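Side-chain contacts in Tv2483 (Treponema vincentii, PDB 6DET), which binds L-arginine with high selectivity, probably as the solute-binding lipoprotein of an ABC transporter: residues I48-N53 and I99-S104; D62-T67 and P248-K253. All coordinates share one frame; numbering follows the deposited sequence.

Contact 1 (I48-N53 and I99-S104). With ARG (arginine), chain B.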
loop_
_atom_site.group_PDB
_atom_site.type_symbol
_atom_site.label_atom_id
_atom_site.label_comp_id
_atom_site.label_asym_id
_atom_site.label_seq_id
_atom_site.Cartn_x
_atom_site.Cartn_y
_atom_site.Cartn_z
ATOM N N ILE A 48 8.111 3.963 -5.062
ATOM C CA ILE A 48 8.188 2.653 -5.730
ATOM C C ILE A 48 6.862 2.143 -6.304
ATOM O O ILE A 48 6.825 1.676 -7.449
ATOM C CB ILE A 48 8.808 1.603 -4.786
ATOM C CG1 ILE A 48 10.027 2.199 -4.059
ATOM C CG2 ILE A 48 9.204 0.383 -5.589
ATOM C CD1 ILE A 48 10.841 1.188 -3.204
ATOM N N LEU A 49 5.767 2.196 -5.535
ATOM C CA LEU A 49 4.511 1.574 -5.970
ATOM C C LEU A 49 3.703 2.453 -6.931
ATOM O O LEU A 49 3.135 1.942 -7.905
ATOM C CB LEU A 49 3.654 1.250 -4.749
ATOM C CG LEU A 49 4.246 0.274 -3.700
ATOM C CD1 LEU A 49 3.211 0.046 -2.595
ATOM C CD2 LEU A 49 4.653 -1.036 -4.353
ATOM N N SER A 50 3.606 3.755 -6.661
ATOM C CA SER A 50 2.764 4.646 -7.459
ATOM C C SER A 50 3.088 6.080 -7.088
ATOM O O SER A 50 2.524 6.602 -6.123
ATOM C CB SER A 50 1.262 4.405 -7.245
ATOM O OG SER A 50 0.917 4.469 -5.873
ATOM N N PHE A 51 4.001 6.683 -7.844
ATOM C CA PHE A 51 4.528 8.014 -7.548
ATOM C C PHE A 51 4.716 8.762 -8.868
ATOM O O PHE A 51 4.552 8.201 -9.955
ATOM C CB PHE A 51 5.838 7.924 -6.762
ATOM C CG PHE A 51 6.970 7.330 -7.547
ATOM C CD1 PHE A 51 7.119 5.951 -7.634
ATOM C CD2 PHE A 51 7.880 8.140 -8.211
ATOM C CE1 PHE A 51 8.146 5.393 -8.385
ATOM C CE2 PHE A 51 8.913 7.595 -8.949
ATOM C CZ PHE A 51 9.050 6.207 -9.033
ATOM N N ARG A 52 5.039 10.062 -8.772
ATOM C CA ARG A 52 5.237 10.908 -9.955
ATOM C C ARG A 52 6.714 10.970 -10.336
ATOM O O ARG A 52 7.556 11.326 -9.510
ATOM C CB ARG A 52 4.733 12.335 -9.701
ATOM C CG ARG A 52 3.263 12.434 -9.357
ATOM C CD ARG A 52 2.409 12.624 -10.598
ATOM N NE ARG A 52 0.978 12.599 -10.317
ATOM C CZ ARG A 52 0.050 12.599 -11.266
ATOM N NH1 ARG A 52 0.416 12.637 -12.548
ATOM N NH2 ARG A 52 -1.241 12.561 -10.939
ATOM N N ASN A 53 7.029 10.648 -11.587
ATOM C CA ASN A 53 8.405 10.742 -12.059
ATOM C C ASN A 53 8.715 12.192 -12.462
ATOM O O ASN A 53 7.873 13.092 -12.335
ATOM C CB ASN A 53 8.649 9.734 -13.197
ATOM C CG ASN A 53 7.892 10.079 -14.505
ATOM O OD1 ASN A 53 7.280 11.135 -14.618
ATOM N ND2 ASN A 53 7.976 9.191 -15.501
ATOM N N ILE A 99 -8.586 -0.400 -5.693
ATOM C CA ILE A 99 -7.650 0.433 -4.932
ATOM C C ILE A 99 -6.305 -0.276 -4.907
ATOM O O ILE A 99 -6.245 -1.468 -4.599
ATOM C CB ILE A 99 -8.116 0.669 -3.485
ATOM C CG1 ILE A 99 -9.558 1.197 -3.429
ATOM C CG2 ILE A 99 -7.177 1.685 -2.802
ATOM C CD1 ILE A 99 -10.207 1.013 -2.070
ATOM N N ALA A 100 -5.251 0.438 -5.295
ATOM C CA ALA A 100 -3.884 -0.064 -5.228
ATOM C C ALA A 100 -3.091 0.906 -4.337
ATOM O O ALA A 100 -3.635 1.393 -3.345
ATOM C CB ALA A 100 -3.320 -0.224 -6.647
ATOM N N SER A 101 -1.818 1.166 -4.646
ATOM C CA SER A 101 -0.950 2.025 -3.821
ATOM C C SER A 101 -0.570 1.385 -2.491
ATOM O O SER A 101 -0.428 2.074 -1.476
ATOM C CB SER A 101 -1.596 3.404 -3.574
ATOM O OG SER A 101 -1.649 4.041 -4.796
ATOM N N GLY A 102 -0.369 0.060 -2.479
ATOM C CA GLY A 102 0.102 -0.595 -1.269
ATOM C C GLY A 102 -0.994 -0.820 -0.243
ATOM O O GLY A 102 -0.822 -0.539 0.942
ATOM N N PHE A 103 -2.143 -1.321 -0.700
ATOM C CA PHE A 103 -3.294 -1.563 0.163
ATOM C C PHE A 103 -3.074 -2.824 1.010
ATOM O O PHE A 103 -2.976 -3.935 0.466
ATOM C CB PHE A 103 -4.545 -1.678 -0.727
ATOM C CG PHE A 103 -5.848 -1.751 0.037
ATOM C CD1 PHE A 103 -6.685 -0.640 0.121
ATOM C CD2 PHE A 103 -6.271 -2.943 0.621
ATOM C CE1 PHE A 103 -7.868 -0.714 0.821
ATOM C CE2 PHE A 103 -7.465 -3.004 1.322
ATOM C CZ PHE A 103 -8.266 -1.886 1.410
ATOM N N SER A 104 -3.052 -2.664 2.337
ATOM C CA SER A 104 -2.830 -3.778 3.264
ATOM C C SER A 104 -4.094 -4.591 3.563
ATOM O O SER A 104 -5.175 -4.050 3.809
ATOM C CB SER A 104 -2.274 -3.231 4.570
ATOM O OG SER A 104 -1.039 -2.585 4.332
HETATM N N ARG B . -0.641 0.087 3.513
HETATM C CA ARG B . -1.371 1.370 3.684
HETATM C C ARG B . -2.870 1.095 3.735
HETATM O O ARG B . -3.293 0.024 3.260
HETATM C CB ARG B . -1.064 2.335 2.540
HETATM C CG ARG B . 0.378 2.829 2.501
HETATM C CD ARG B . 0.691 3.725 1.306
HETATM N NE ARG B . -0.071 4.956 1.381
HETATM C CZ ARG B . -1.103 5.263 0.603
HETATM N NH1 ARG B . -1.734 6.419 0.824
HETATM N NH2 ARG B . -1.516 4.435 -0.358
HETATM O OXT ARG B . -3.636 1.938 4.222
#
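The hydroxyls of Ser50 and Ser101 meet tip to tip, with Ser50 OG and Ser101 OG 2.8 Å apart. Leu49 touches the same turn with one methyl branch. Its CD1 lies 3.4 Å from Gly102 CA, tighter than usual for two carbons, and also reaches the peptide link that joins Ser101 to Gly102. All four touching residues are buried. Ser101 OG stands anti to its own carbonyl carbon (chi1 -67°), which turns the hydroxyl toward Ser50 and away from the carbonyl that faces the ligand. The NH2 atom of the bound arginine donates to Ser101 O at 2.8 Å. Its other end is gripped further along the segment. The ligand N donates to Gly102 O at 2.7 Å and to Ser104 OG at 2.8 Å. Ser104 N returns a nearly straight bond to the ligand O, 2.9 Å long with an N-H...O angle of 173°. Arg109, Glu148 and Asp193 also hydrogen-bond the arginine directly, and Arg109 makes a cation-pi contact with Phe103.

These residues form part of the arginine pocket of a family 3 solute-binding protein, a fold in which two lobes close over the ligand. Strand 98-104 breaks at Ser101 and Gly102, both with positive phi, and the break exposes two successive carbonyls to the two ends of the arginine. Segment 48-53 backs this corner from within the same lobe.

A second shell fixes these groups. Ser43 O is hydrogen-bonded to both Ser50 OG and Ser101 OG, tying the two hydroxyls to one carbonyl, and Asp62 OD2 takes the N-H of Gly102. Glu217 OE2 holds Ser104 OG, and its charge may make that oxygen a better acceptor for the ligand's ammonium group.

Contact 2 (D62-T67 and P248-K253)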
loop_
_atom_site.group_PDB
_atom_site.type_symbol
_atom_site.label_atom_id
_atom_site.label_comp_id
_atom_site.label_asym_id
_atom_site.label_seq_id
_atom_site.Cartn_x
_atom_site.Cartn_y
_atom_site.Cartn_z
ATOM N N ASP A 62 2.951 -0.962 -8.902
ATOM C CA ASP A 62 1.514 -1.195 -9.051
ATOM C C ASP A 62 1.043 -0.721 -10.410
ATOM O O ASP A 62 0.153 -1.320 -11.011
ATOM C CB ASP A 62 0.713 -0.466 -7.972
ATOM C CG ASP A 62 0.818 -1.082 -6.600
ATOM O OD1 ASP A 62 1.467 -2.142 -6.429
ATOM O OD2 ASP A 62 0.208 -0.505 -5.671
ATOM N N ILE A 63 1.645 0.355 -10.909
ATOM C CA ILE A 63 1.251 0.905 -12.197
ATOM C C ILE A 63 1.660 -0.037 -13.315
ATOM O O ILE A 63 0.901 -0.267 -14.266
ATOM C CB ILE A 63 1.896 2.298 -12.375
ATOM C CG1 ILE A 63 1.680 3.175 -11.131
ATOM C CG2 ILE A 63 1.384 2.965 -13.614
ATOM C CD1 ILE A 63 0.249 3.421 -10.757
ATOM N N ASP A 64 2.871 -0.601 -13.230
ATOM C CA ASP A 64 3.299 -1.519 -14.274
ATOM C C ASP A 64 2.400 -2.752 -14.298
ATOM O O ASP A 64 2.008 -3.232 -15.370
ATOM C CB ASP A 64 4.756 -1.920 -14.053
ATOM C CG ASP A 64 5.743 -0.856 -14.518
ATOM O OD1 ASP A 64 5.337 0.095 -15.200
ATOM O OD2 ASP A 64 6.934 -1.003 -14.209
ATOM N N ILE A 65 2.027 -3.249 -13.114
ATOM C CA ILE A 65 1.145 -4.417 -13.034
ATOM C C ILE A 65 -0.189 -4.121 -13.720
ATOM O O ILE A 65 -0.654 -4.884 -14.583
ATOM C CB ILE A 65 0.941 -4.851 -11.567
ATOM C CG1 ILE A 65 2.238 -5.415 -10.965
ATOM C CG2 ILE A 65 -0.151 -5.919 -11.471
ATOM C CD1 ILE A 65 2.216 -5.649 -9.462
ATOM N N PHE A 66 -0.851 -3.032 -13.325
ATOM C CA PHE A 66 -2.193 -2.799 -13.845
ATOM C C PHE A 66 -2.169 -2.354 -15.293
ATOM O O PHE A 66 -3.108 -2.647 -16.040
ATOM C CB PHE A 66 -2.933 -1.774 -12.974
ATOM C CG PHE A 66 -3.725 -2.411 -11.871
ATOM C CD1 PHE A 66 -4.938 -3.012 -12.140
ATOM C CD2 PHE A 66 -3.238 -2.465 -10.576
ATOM C CE1 PHE A 66 -5.671 -3.636 -11.142
ATOM C CE2 PHE A 66 -3.979 -3.070 -9.579
ATOM C CZ PHE A 66 -5.179 -3.657 -9.851
ATOM N N THR A 67 -1.104 -1.675 -15.735
ATOM C CA THR A 67 -1.033 -1.291 -17.143
ATOM C C THR A 67 -0.986 -2.528 -18.039
ATOM O O THR A 67 -1.676 -2.595 -19.066
ATOM C CB THR A 67 0.190 -0.403 -17.388
ATOM O OG1 THR A 67 0.070 0.816 -16.635
ATOM C CG2 THR A 67 0.323 -0.055 -18.862
ATOM N N PRO A 248 7.462 -10.822 -11.748
ATOM C CA PRO A 248 8.796 -10.940 -11.133
ATOM C C PRO A 248 9.806 -9.975 -11.718
ATOM O O PRO A 248 10.636 -9.420 -10.991
ATOM C CB PRO A 248 9.165 -12.401 -11.418
ATOM C CG PRO A 248 7.826 -13.117 -11.342
ATOM C CD PRO A 248 6.877 -12.154 -12.020
ATOM N N ASN A 249 9.761 -9.764 -13.025
ATOM C CA ASN A 249 10.696 -8.844 -13.641
ATOM C C ASN A 249 10.339 -7.393 -13.349
ATOM O O ASN A 249 11.245 -6.571 -13.192
ATOM C CB ASN A 249 10.783 -9.112 -15.139
ATOM C CG ASN A 249 11.664 -10.308 -15.445
ATOM O OD1 ASN A 249 12.469 -10.723 -14.606
ATOM N ND2 ASN A 249 11.507 -10.877 -16.629
ATOM N N PHE A 250 9.049 -7.060 -13.237
ATOM C CA PHE A 250 8.686 -5.744 -12.702
ATOM C C PHE A 250 9.258 -5.571 -11.301
ATOM O O PHE A 250 9.720 -4.488 -10.932
ATOM C CB PHE A 250 7.162 -5.549 -12.627
ATOM C CG PHE A 250 6.433 -5.380 -13.971
ATOM C CD1 PHE A 250 7.045 -4.834 -15.094
ATOM C CD2 PHE A 250 5.088 -5.745 -14.065
ATOM C CE1 PHE A 250 6.334 -4.672 -16.289
ATOM C CE2 PHE A 250 4.396 -5.594 -15.248
ATOM C CZ PHE A 250 5.021 -5.060 -16.358
ATOM N N SER A 251 9.169 -6.612 -10.475
ATOM C CA SER A 251 9.699 -6.516 -9.120
ATOM C C SER A 251 11.208 -6.283 -9.130
ATOM O O SER A 251 11.734 -5.487 -8.336
ATOM C CB SER A 251 9.359 -7.789 -8.348
ATOM O OG SER A 251 9.881 -7.745 -7.030
ATOM N N ARG A 252 11.928 -6.989 -10.008
ATOM C CA ARG A 252 13.376 -6.808 -10.092
ATOM C C ARG A 252 13.705 -5.387 -10.534
ATOM O O ARG A 252 14.632 -4.765 -10.013
ATOM C CB ARG A 252 13.983 -7.844 -11.049
ATOM C CG ARG A 252 13.801 -9.293 -10.575
ATOM C CD ARG A 252 14.560 -10.308 -11.429
ATOM N NE ARG A 252 14.460 -11.636 -10.843
ATOM C CZ ARG A 252 13.607 -12.581 -11.242
ATOM N NH1 ARG A 252 12.776 -12.358 -12.255
ATOM N NH2 ARG A 252 13.585 -13.762 -10.632
ATOM N N LYS A 253 12.923 -4.853 -11.471
ATOM C CA LYS A 253 13.078 -3.463 -11.904
ATOM C C LYS A 253 12.960 -2.493 -10.740
ATOM O O LYS A 253 13.782 -1.572 -10.593
ATOM C CB LYS A 253 12.024 -3.146 -12.962
ATOM C CG LYS A 253 11.940 -1.687 -13.423
ATOM C CD LYS A 253 10.640 -1.492 -14.248
ATOM C CE LYS A 253 10.359 -0.051 -14.634
ATOM N NZ LYS A 253 9.073 0.025 -15.386
#
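Helices 62-67 and 248-253 run nearly antiparallel, at 155°, with their axes 10.1 Å apart and Asp64 facing Phe250. The Phe250 ring lies flat against Asp64. Asp64 CB sits over the ring centre, 3.6 Å from the centroid and only 1° off the ring normal, a CH-pi contact. On the same face, out at the rim, Phe250 CE2 comes 3.4 Å from Asp64 O. Ile65 adds a looser apolar touch, its CG1 being 4.2 Å from Phe250 CD2.

The Asp64 carboxylate goes on past the ring to a salt bridge. Lys253 NZ meets Asp64 OD2 at 2.6 Å, on the syn side and slightly out of the carboxylate plane. Lys253 spans the gap with CG anti to the backbone N (chi1 174°), which points the fully extended chain across to Asp64. Trp254 NE1 also binds Asp64 OD2, so two donors hold this oxygen and limit rotation of the carboxylate. Tyr61 and Glu68 of helix 61-73 border Phe250 too.

The pair is ordinary helix-helix packing, an aromatic contact edged by a salt bridge. It fits the two-lobed solute-binding fold, in which the chain ends by returning to its first lobe.

Overall arrangement
From the N terminus the chain passes 48-53 and enters helix 61-73, which carries 62-67. It then runs through strand 76-81 and helix 87-92 to 99-104, where contact 1 closes a loop of 45 residues. The other lobe follows, with strands 143-148 and 189-193. Strand 215-223 and helix 228-243 lead to 248-253, and contact 2 closes a loop of 180 residues. The two loops cross, since 62-67 lies between the segments of contact 1 while 248-253 lies beyond them. Their centres are about 11 Å apart. Leu49 O probably accepts a bond from Asp62 N, joining them directly. Helix 61-73 thus links the ligand-binding corner to the C-terminal helix.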